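Local coordinates for N-terminal acetyltransferase-like protein (Chaetomium thermophilum, PDB 5NNP) that probably serves as the helical-repeat auxiliary subunit of a NatA-type N-terminal acetyltransferase, a scaffold for the catalytic partner, at residues A[92-97]-A[520-525]; A[124-129]-A[545-550]; A[53-58]-A[85-90]. One frame throughout, in Å; residues are numbered along the deposited sequence.

Contact 1 (A[92-97]-A[520-525])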
loop_
_atom_site.group_PDB
_atom_site.type_symbol
_atom_site.label_atom_id
_atom_site.label_comp_id
_atom_site.label_asym_id
_atom_site.label_seq_id
_atom_site.Cartn_x
_atom_site.Cartn_y
_atom_site.Cartn_z
ATOM N N LYS A 92 -22.909 2.666 -4.021
ATOM C CA LYS A 92 -21.563 2.382 -4.506
ATOM C C LYS A 92 -21.487 1.905 -5.956
ATOM O O LYS A 92 -20.438 1.430 -6.389
ATOM C CB LYS A 92 -20.893 1.359 -3.598
ATOM C CG LYS A 92 -20.832 1.811 -2.161
ATOM C CD LYS A 92 -20.499 3.285 -2.094
ATOM C CE LYS A 92 -20.635 3.796 -0.674
ATOM N NZ LYS A 92 -19.830 2.960 0.232
ATOM N N ASN A 93 -22.584 2.046 -6.693
ATOM C CA ASN A 93 -22.584 1.795 -8.128
ATOM C C ASN A 93 -22.240 3.058 -8.906
ATOM O O ASN A 93 -23.102 3.705 -9.511
ATOM C CB ASN A 93 -23.932 1.257 -8.594
ATOM C CG ASN A 93 -23.923 0.858 -10.066
ATOM O OD1 ASN A 93 -22.962 1.115 -10.802
ATOM N ND2 ASN A 93 -25.005 0.229 -10.504
ATOM N N PHE A 94 -20.964 3.392 -8.903
ATOM C CA PHE A 94 -20.483 4.625 -9.498
ATOM C C PHE A 94 -20.698 4.681 -10.996
ATOM O O PHE A 94 -20.725 5.748 -11.592
ATOM C CB PHE A 94 -19.002 4.799 -9.178
ATOM C CG PHE A 94 -18.722 4.898 -7.704
ATOM C CD1 PHE A 94 -19.699 5.380 -6.839
ATOM C CD2 PHE A 94 -17.504 4.505 -7.185
ATOM C CE1 PHE A 94 -19.459 5.482 -5.490
ATOM C CE2 PHE A 94 -17.258 4.600 -5.850
ATOM C CZ PHE A 94 -18.239 5.095 -4.989
ATOM N N ASP A 95 -20.850 3.535 -11.626
ATOM C CA ASP A 95 -20.933 3.569 -13.065
ATOM C C ASP A 95 -22.321 3.992 -13.489
ATOM O O ASP A 95 -22.479 4.793 -14.410
ATOM C CB ASP A 95 -20.563 2.224 -13.670
ATOM C CG ASP A 95 -19.690 2.374 -14.888
ATOM O OD1 ASP A 95 -18.464 2.568 -14.707
ATOM O OD2 ASP A 95 -20.237 2.332 -16.016
ATOM N N GLU A 96 -23.331 3.468 -12.808
ATOM C CA GLU A 96 -24.700 3.849 -13.113
ATOM C C GLU A 96 -24.937 5.271 -12.626
ATOM O O GLU A 96 -25.761 5.995 -13.175
ATOM C CB GLU A 96 -25.692 2.868 -12.489
ATOM C CG GLU A 96 -25.627 1.487 -13.115
ATOM C CD GLU A 96 -26.162 1.457 -14.541
ATOM O OE1 GLU A 96 -27.361 1.785 -14.745
ATOM O OE2 GLU A 96 -25.379 1.102 -15.453
ATOM N N ALA A 97 -24.190 5.678 -11.607
ATOM C CA ALA A 97 -24.256 7.054 -11.134
ATOM C C ALA A 97 -23.804 8.019 -12.232
ATOM O O ALA A 97 -24.458 9.053 -12.479
ATOM C CB ALA A 97 -23.412 7.228 -9.893
ATOM N N TRP A 520 -10.300 0.215 0.359
ATOM C CA TRP A 520 -9.071 0.834 -0.081
ATOM C C TRP A 520 -9.262 1.460 -1.460
ATOM O O TRP A 520 -8.752 2.551 -1.739
ATOM C CB TRP A 520 -7.963 -0.214 -0.086
ATOM C CG TRP A 520 -7.537 -0.595 1.303
ATOM C CD1 TRP A 520 -8.037 -0.099 2.469
ATOM C CD2 TRP A 520 -6.504 -1.525 1.672
ATOM N NE1 TRP A 520 -7.392 -0.668 3.542
ATOM C CE2 TRP A 520 -6.446 -1.538 3.083
ATOM C CE3 TRP A 520 -5.635 -2.355 0.949
ATOM C CZ2 TRP A 520 -5.552 -2.357 3.789
ATOM C CZ3 TRP A 520 -4.738 -3.167 1.656
ATOM C CH2 TRP A 520 -4.704 -3.157 3.058
ATOM N N GLN A 521 -10.025 0.785 -2.315
ATOM C CA GLN A 521 -10.287 1.335 -3.635
ATOM C C GLN A 521 -11.205 2.551 -3.563
ATOM O O GLN A 521 -11.144 3.438 -4.402
ATOM C CB GLN A 521 -10.905 0.290 -4.558
ATOM C CG GLN A 521 -11.119 0.826 -5.967
ATOM C CD GLN A 521 -11.653 -0.206 -6.936
ATOM O OE1 GLN A 521 -11.818 -1.380 -6.607
ATOM N NE2 GLN A 521 -11.930 0.234 -8.147
ATOM N N GLU A 522 -12.056 2.590 -2.554
ATOM C CA GLU A 522 -13.030 3.651 -2.447
ATOM C C GLU A 522 -12.427 4.823 -1.659
ATOM O O GLU A 522 -12.899 5.967 -1.742
ATOM C CB GLU A 522 -14.310 3.129 -1.798
ATOM C CG GLU A 522 -15.415 4.164 -1.718
ATOM C CD GLU A 522 -16.740 3.584 -1.227
ATOM O OE1 GLU A 522 -17.654 4.385 -0.910
ATOM O OE2 GLU A 522 -16.875 2.334 -1.170
ATOM N N ASP A 523 -11.355 4.524 -0.930
ATOM C CA ASP A 523 -10.676 5.512 -0.098
ATOM C C ASP A 523 -10.092 6.680 -0.900
ATOM O O ASP A 523 -9.954 7.784 -0.384
ATOM C CB ASP A 523 -9.564 4.843 0.724
ATOM C CG ASP A 523 -10.092 4.201 1.993
ATOM O OD1 ASP A 523 -11.216 4.569 2.406
ATOM O OD2 ASP A 523 -9.398 3.340 2.582
ATOM N N GLN A 524 -9.760 6.439 -2.162
ATOM C CA GLN A 524 -9.147 7.467 -2.989
ATOM C C GLN A 524 -10.180 8.531 -3.419
ATOM O O GLN A 524 -9.827 9.547 -4.019
ATOM C CB GLN A 524 -8.511 6.821 -4.211
ATOM C CG GLN A 524 -9.573 6.245 -5.130
ATOM C CD GLN A 524 -9.010 5.548 -6.350
ATOM O OE1 GLN A 524 -8.154 6.081 -7.057
ATOM N NE2 GLN A 524 -9.501 4.353 -6.610
ATOM N N PHE A 525 -11.448 8.303 -3.078
ATOM C CA PHE A 525 -12.563 9.074 -3.622
ATOM C C PHE A 525 -12.548 10.568 -3.261
ATOM O O PHE A 525 -12.704 11.433 -4.124
ATOM C CB PHE A 525 -13.888 8.445 -3.168
ATOM C CG PHE A 525 -15.100 8.954 -3.920
ATOM C CD1 PHE A 525 -15.735 10.128 -3.542
ATOM C CD2 PHE A 525 -15.592 8.267 -5.012
ATOM C CE1 PHE A 525 -16.851 10.593 -4.234
ATOM C CE2 PHE A 525 -16.701 8.729 -5.708
ATOM C CZ PHE A 525 -17.333 9.891 -5.319
#
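K92 and E522 mark the closest backbone approach, with CA atoms 8.9 Å apart, so side chains span the gap between the loop leading into helix 94-107 and the end of helix 503-523. At the exposed margin K92 NZ forms a salt bridge with E522, 2.8 Å from OE1, on the syn lone pair of that oxygen; a second, weak bond runs from NZ to OE2 at 3.3 Å. The two side chains cross at about a right angle. E522 reaches out as an extended chain, CG anti to the backbone N (chi1 -177°), whereas K92 bends at chi2 and chi4 and lays CD and CE beside the carboxylate before NZ meets it. Beside this ion pair F94 and F525 come together: F525 CE2 lies over one face of the F94 ring, toward its rim, 4.0 Å from F94 CZ. The ring centres are 5.3 Å apart and their planes are inclined by 39°, an oblique aromatic contact. K92 O sits over the centre of the other face of F94, and E522 OE1 lies at its edge, 4.2 Å from F94 CZ. The loop is the inter-helix turn of a predicted TPR motif. K92, with positive phi, is the C-prime residue of the Schellman motif ending helix 78-90, and N93 then N-caps helix 94-107, its OD1 accepting from E96 N at 3.1 Å and weakly from D95 N. Helix 112-124 flanks the aromatic pair: F94 rests on L121, while F525 packs on V120 and Q124.

Contact 2 (A[124-129]-A[545-550])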
loop_
_atom_site.group_PDB
_atom_site.type_symbol
_atom_site.label_atom_id
_atom_site.label_comp_id
_atom_site.label_asym_id
_atom_site.label_seq_id
_atom_site.Cartn_x
_atom_site.Cartn_y
_atom_site.Cartn_z
ATOM N N GLN A 124 -12.757 8.686 -10.567
ATOM C CA GLN A 124 -12.818 7.496 -9.722
ATOM C C GLN A 124 -12.957 6.212 -10.538
ATOM O O GLN A 124 -12.465 5.171 -10.121
ATOM C CB GLN A 124 -13.978 7.562 -8.741
ATOM C CG GLN A 124 -14.113 6.279 -7.913
ATOM C CD GLN A 124 -13.039 6.162 -6.841
ATOM O OE1 GLN A 124 -12.470 7.164 -6.394
ATOM N NE2 GLN A 124 -12.742 4.948 -6.440
ATOM N N MET A 125 -13.631 6.277 -11.687
ATOM C CA MET A 125 -13.801 5.081 -12.522
ATOM C C MET A 125 -12.897 5.135 -13.734
ATOM O O MET A 125 -13.054 4.361 -14.661
ATOM C CB MET A 125 -15.247 4.902 -12.985
ATOM C CG MET A 125 -16.257 4.867 -11.867
ATOM S SD MET A 125 -15.940 3.533 -10.699
ATOM C CE MET A 125 -16.260 2.103 -11.747
ATOM N N ARG A 126 -11.941 6.050 -13.710
ATOM C CA ARG A 126 -10.977 6.178 -14.790
ATOM C C ARG A 126 -11.654 6.351 -16.160
ATOM O O ARG A 126 -11.181 5.847 -17.179
ATOM C CB ARG A 126 -10.019 4.979 -14.789
ATOM C CG ARG A 126 -9.369 4.678 -13.422
ATOM C CD ARG A 126 -8.489 5.826 -12.893
ATOM N NE ARG A 126 -7.622 5.443 -11.768
ATOM C CZ ARG A 126 -7.839 5.729 -10.482
ATOM N NH1 ARG A 126 -8.911 6.412 -10.094
ATOM N NH2 ARG A 126 -6.969 5.327 -9.567
ATOM N N ASP A 127 -12.762 7.085 -16.175
ATOM C CA ASP A 127 -13.340 7.600 -17.422
ATOM C C ASP A 127 -12.572 8.865 -17.805
ATOM O O ASP A 127 -13.017 9.988 -17.536
ATOM C CB ASP A 127 -14.842 7.874 -17.237
ATOM C CG ASP A 127 -15.505 8.477 -18.459
ATOM O OD1 ASP A 127 -14.931 8.466 -19.567
ATOM O OD2 ASP A 127 -16.634 8.970 -18.296
ATOM N N TYR A 128 -11.401 8.674 -18.409
ATOM C CA TYR A 128 -10.464 9.769 -18.652
ATOM C C TYR A 128 -11.006 10.852 -19.582
ATOM O O TYR A 128 -10.867 12.058 -19.288
ATOM C CB TYR A 128 -9.153 9.230 -19.229
ATOM C CG TYR A 128 -8.472 8.197 -18.363
ATOM C CD1 TYR A 128 -7.940 8.536 -17.121
ATOM C CD2 TYR A 128 -8.353 6.876 -18.789
ATOM C CE1 TYR A 128 -7.323 7.591 -16.334
ATOM C CE2 TYR A 128 -7.731 5.923 -18.005
ATOM C CZ TYR A 128 -7.221 6.283 -16.781
ATOM O OH TYR A 128 -6.613 5.324 -16.006
ATOM N N ALA A 129 -11.601 10.426 -20.701
ATOM C CA ALA A 129 -12.160 11.366 -21.684
ATOM C C ALA A 129 -13.263 12.196 -21.046
ATOM O O ALA A 129 -13.328 13.408 -21.234
ATOM C CB ALA A 129 -12.688 10.632 -22.915
ATOM N N ARG A 545 -1.865 5.942 -9.584
ATOM C CA ARG A 545 -1.180 4.872 -10.286
ATOM C C ARG A 545 -1.041 3.627 -9.408
ATOM O O ARG A 545 -1.184 2.512 -9.905
ATOM C CB ARG A 545 0.182 5.355 -10.791
ATOM C CG ARG A 545 0.040 6.327 -11.972
ATOM C CD ARG A 545 1.353 6.989 -12.369
ATOM N NE ARG A 545 1.210 7.709 -13.628
ATOM C CZ ARG A 545 2.169 8.429 -14.194
ATOM N NH1 ARG A 545 3.353 8.528 -13.597
ATOM N NH2 ARG A 545 1.936 9.044 -15.355
ATOM N N TRP A 546 -0.791 3.812 -8.113
ATOM C CA TRP A 546 -0.798 2.691 -7.181
ATOM C C TRP A 546 -2.177 2.042 -7.112
ATOM O O TRP A 546 -2.303 0.823 -7.161
ATOM C CB TRP A 546 -0.367 3.131 -5.788
ATOM C CG TRP A 546 -0.814 2.182 -4.734
ATOM C CD1 TRP A 546 -0.458 0.866 -4.601
ATOM C CD2 TRP A 546 -1.698 2.469 -3.650
ATOM N NE1 TRP A 546 -1.076 0.318 -3.504
ATOM C CE2 TRP A 546 -1.847 1.283 -2.906
ATOM C CE3 TRP A 546 -2.378 3.612 -3.235
ATOM C CZ2 TRP A 546 -2.657 1.211 -1.776
ATOM C CZ3 TRP A 546 -3.180 3.538 -2.106
ATOM C CH2 TRP A 546 -3.313 2.348 -1.392
ATOM N N GLU A 547 -3.206 2.868 -7.011
ATOM C CA GLU A 547 -4.585 2.403 -6.973
ATOM C C GLU A 547 -4.986 1.594 -8.233
ATOM O O GLU A 547 -5.780 0.643 -8.163
ATOM C CB GLU A 547 -5.501 3.619 -6.780
ATOM C CG GLU A 547 -6.846 3.345 -6.142
ATOM C CD GLU A 547 -6.755 2.926 -4.674
ATOM O OE1 GLU A 547 -6.688 3.798 -3.770
ATOM O OE2 GLU A 547 -6.770 1.702 -4.429
ATOM N N ASP A 548 -4.434 1.969 -9.386
ATOM C CA ASP A 548 -4.736 1.271 -10.629
ATOM C C ASP A 548 -4.279 -0.183 -10.565
ATOM O O ASP A 548 -4.752 -1.023 -11.335
ATOM C CB ASP A 548 -4.070 1.950 -11.832
ATOM C CG ASP A 548 -4.741 3.263 -12.231
ATOM O OD1 ASP A 548 -5.939 3.461 -11.909
ATOM O OD2 ASP A 548 -4.051 4.093 -12.878
ATOM N N ARG A 549 -3.342 -0.474 -9.668
ATOM C CA ARG A 549 -2.853 -1.837 -9.530
ATOM C C ARG A 549 -3.070 -2.370 -8.129
ATOM O O ARG A 549 -2.270 -3.169 -7.647
ATOM C CB ARG A 549 -1.372 -1.927 -9.868
ATOM C CG ARG A 549 -1.026 -1.687 -11.317
ATOM C CD ARG A 549 0.487 -1.595 -11.444
ATOM N NE ARG A 549 1.044 -0.770 -10.365
ATOM C CZ ARG A 549 2.209 -0.998 -9.755
ATOM N NH1 ARG A 549 2.966 -2.031 -10.113
ATOM N NH2 ARG A 549 2.621 -0.184 -8.784
ATOM N N LEU A 550 -4.158 -1.946 -7.494
ATOM C CA LEU A 550 -4.347 -2.158 -6.061
ATOM C C LEU A 550 -4.197 -3.605 -5.657
ATOM O O LEU A 550 -3.405 -3.936 -4.774
ATOM C CB LEU A 550 -5.719 -1.665 -5.611
ATOM C CG LEU A 550 -6.092 -1.935 -4.149
ATOM C CD1 LEU A 550 -5.091 -1.282 -3.216
ATOM C CD2 LEU A 550 -7.512 -1.440 -3.865
#
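R126 and D548 meet obliquely, the guanidinium edge of the arginine presented to one carboxylate oxygen with the two flat groups inclined at 65°. R126 NE donates to D548 OD1 at 2.6 Å, with an N-H...O angle of 149°, on the syn lone pair of OD1; that oxygen lies somewhat out of the guanidinium plane. R126 NH2 also reaches D548 OD1, 3.2 Å away, but the bond is weak, being far from straight. OD1 therefore takes both donors, and the salt bridge is one-sided rather than the paired form in which each nitrogen has its own oxygen. D548 OD2 and Y128 OH are 4.2 Å apart, near each other but not hydrogen-bonded. E547 is turned differently: its chain crosses that of R126 at about a right angle, and its CB lies at the guanidinium edge, 3.6 Å from R126 NH2. The E547 chain bends at chi2 and leaves E547 OE1 6.0 Å from R126 NH2, opposite charges that do not touch. The arginine sits in the turn between two helices of the TPR-family superhelix; with positive phi it is the C-prime residue of the Schellman motif that closes helix 112-124, and D127 N-caps helix 128-141. The bent start of the R126 chain, with CG beside the backbone N (chi1 -51°) and a further bend at chi2, lets NH1 fold back to I123 O, while NH2 bonds to V544 O and Q524 OE1. Several acceptors thus fix the guanidinium's rotation and tie the turn to helix 537-547 and the neighbouring loop. R126 O also lies over one face of the Y128 ring, offset toward the rim and 3.4 Å above the plane.

Contact 3 (A[53-58]-A[85-90])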
loop_
_atom_site.group_PDB
_atom_site.type_symbol
_atom_site.label_atom_id
_atom_site.label_comp_id
_atom_site.label_asym_id
_atom_site.label_seq_id
_atom_site.Cartn_x
_atom_site.Cartn_y
_atom_site.Cartn_z
ATOM N N ILE A 53 -35.618 10.584 0.698
ATOM C CA ILE A 53 -35.938 10.368 2.103
ATOM C C ILE A 53 -36.108 8.885 2.403
ATOM O O ILE A 53 -35.701 8.410 3.461
ATOM C CB ILE A 53 -37.212 11.124 2.510
ATOM C CG1 ILE A 53 -37.015 12.629 2.312
ATOM C CG2 ILE A 53 -37.572 10.818 3.958
ATOM C CD1 ILE A 53 -38.243 13.470 2.628
ATOM N N LEU A 54 -36.702 8.153 1.470
ATOM C CA LEU A 54 -36.840 6.714 1.635
ATOM C C LEU A 54 -35.468 6.056 1.722
ATOM O O LEU A 54 -35.221 5.226 2.606
ATOM C CB LEU A 54 -37.651 6.115 0.488
ATOM C CG LEU A 54 -39.131 6.497 0.468
ATOM C CD1 LEU A 54 -39.817 5.875 -0.730
ATOM C CD2 LEU A 54 -39.812 6.067 1.756
ATOM N N ASN A 55 -34.577 6.441 0.807
ATOM C CA ASN A 55 -33.211 5.923 0.781
ATOM C C ASN A 55 -32.440 6.334 2.029
ATOM O O ASN A 55 -31.570 5.602 2.503
ATOM C CB ASN A 55 -32.481 6.405 -0.476
ATOM C CG ASN A 55 -31.145 5.705 -0.688
ATOM O OD1 ASN A 55 -30.088 6.284 -0.443
ATOM N ND2 ASN A 55 -31.190 4.456 -1.150
ATOM N N ALA A 56 -32.780 7.503 2.563
ATOM C CA ALA A 56 -32.140 8.027 3.764
ATOM C C ALA A 56 -32.678 7.353 5.028
ATOM O O ALA A 56 -32.428 7.812 6.147
ATOM C CB ALA A 56 -32.329 9.530 3.842
ATOM N N GLN A 57 -33.424 6.267 4.845
ATOM C CA GLN A 57 -33.946 5.501 5.967
ATOM C C GLN A 57 -34.081 4.036 5.555
ATOM O O GLN A 57 -35.078 3.378 5.855
ATOM C CB GLN A 57 -35.290 6.073 6.442
ATOM C CG GLN A 57 -35.767 5.570 7.816
ATOM C CD GLN A 57 -35.087 6.264 8.996
ATOM O OE1 GLN A 57 -33.865 6.421 9.021
ATOM N NE2 GLN A 57 -35.884 6.681 9.980
ATOM N N GLY A 58 -33.073 3.540 4.844
ATOM C CA GLY A 58 -32.957 2.123 4.552
ATOM C C GLY A 58 -33.854 1.572 3.459
ATOM O O GLY A 58 -33.639 0.455 2.977
ATOM N N GLY A 85 -28.991 9.343 -9.611
ATOM C CA GLY A 85 -27.550 9.263 -9.469
ATOM C C GLY A 85 -27.104 9.192 -8.019
ATOM O O GLY A 85 -26.281 8.350 -7.652
ATOM N N ILE A 86 -27.664 10.076 -7.195
ATOM C CA ILE A 86 -27.368 10.109 -5.770
ATOM C C ILE A 86 -27.608 8.754 -5.101
ATOM O O ILE A 86 -26.771 8.281 -4.341
ATOM C CB ILE A 86 -28.205 11.196 -5.070
ATOM C CG1 ILE A 86 -27.771 12.578 -5.561
ATOM C CG2 ILE A 86 -28.057 11.111 -3.553
ATOM C CD1 ILE A 86 -28.663 13.698 -5.080
ATOM N N LEU A 87 -28.741 8.126 -5.402
ATOM C CA LEU A 87 -29.024 6.787 -4.904
ATOM C C LEU A 87 -27.921 5.804 -5.308
ATOM O O LEU A 87 -27.315 5.147 -4.456
ATOM C CB LEU A 87 -30.384 6.310 -5.415
ATOM C CG LEU A 87 -31.570 7.207 -5.045
ATOM C CD1 LEU A 87 -32.890 6.653 -5.567
ATOM C CD2 LEU A 87 -31.628 7.398 -3.547
ATOM N N TYR A 88 -27.661 5.727 -6.610
ATOM C CA TYR A 88 -26.599 4.889 -7.160
ATOM C C TYR A 88 -25.253 5.137 -6.514
ATOM O O TYR A 88 -24.570 4.203 -6.116
ATOM C CB TYR A 88 -26.464 5.116 -8.658
ATOM C CG TYR A 88 -27.366 4.256 -9.496
ATOM C CD1 TYR A 88 -27.486 2.901 -9.243
ATOM C CD2 TYR A 88 -28.104 4.798 -10.535
ATOM C CE1 TYR A 88 -28.311 2.101 -10.008
ATOM C CE2 TYR A 88 -28.928 4.015 -11.297
ATOM C CZ TYR A 88 -29.030 2.664 -11.036
ATOM O OH TYR A 88 -29.860 1.866 -11.803
ATOM N N ARG A 89 -24.860 6.400 -6.425
ATOM C CA ARG A 89 -23.592 6.735 -5.800
ATOM C C ARG A 89 -23.569 6.278 -4.351
ATOM O O ARG A 89 -22.537 5.853 -3.848
ATOM C CB ARG A 89 -23.323 8.230 -5.881
ATOM C CG ARG A 89 -22.008 8.603 -5.288
ATOM C CD ARG A 89 -21.769 10.073 -5.392
ATOM N NE ARG A 89 -22.608 10.825 -4.476
ATOM C CZ ARG A 89 -22.531 12.141 -4.320
ATOM N NH1 ARG A 89 -21.652 12.832 -5.029
ATOM N NH2 ARG A 89 -23.327 12.765 -3.459
ATOM N N THR A 90 -24.714 6.355 -3.682
ATOM C CA THR A 90 -24.817 5.900 -2.303
ATOM C C THR A 90 -24.616 4.399 -2.198
ATOM O O THR A 90 -23.933 3.927 -1.290
ATOM C CB THR A 90 -26.175 6.240 -1.678
ATOM O OG1 THR A 90 -26.382 7.651 -1.717
ATOM C CG2 THR A 90 -26.200 5.796 -0.237
#
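Van der Waals packing of the leucine methyl on the asparagine carries most of the contact between N55 and L87, whose CA atoms are 7.1 Å apart. The L87 methyl CD2 touches the asparagine along its length, 3.3 Å from N55 CB, 3.4 Å from N55 CG and 3.6 Å from N55 OD1. The two side chains run past each other in opposite directions. N55 CG stands anti to the backbone N (chi1 -170°), which carries the amide out toward the other helix, where L87 CD2 packs on it and OD1 nears T90.

No polar bond joins the two segments; N55 OD1 only comes to within van der Waals distance of T90 CG2, 3.9 Å. The T90 hydroxyl is engaged within its own helix, where OG1 donates to I86 O at 2.7 Å; the backbone T90 N reaches the same oxygen from the opposite face of its plane.

Helix 60-73 completes the packing, with A63 against N55 and with F64 and A67 against L87. Helices 44-55 and 78-90 thus pack directly against each other, with helix 60-73, which lies between them in the chain, touching both, the layered helix packing typical of a TPR array.

Overall arrangement
Contacts 1 and 2 bind the N-terminal helical repeats to a region more than 400 residues further along, whereas contact 3 is local, joining helices separated by one other in the chain. Contact 1 lies at the surface, and contacts 2 and 3 are partly buried. The long-range pair relies on charge, each using a basic residue in a Schellman turn to reach an acidic side chain; contact 1 adds aromatic packing. Contact 3 has van der Waals packing and no ion pair. Contacts 1 and 2 touch, with Q521 O probably accepting from Q124 NE2, and their segments alternate along the chain. Helix 78-90, used by contact 3, leads into the turn of contact 1, where Y88 O probably accepts from N93 N; contact 3 does not touch contact 2.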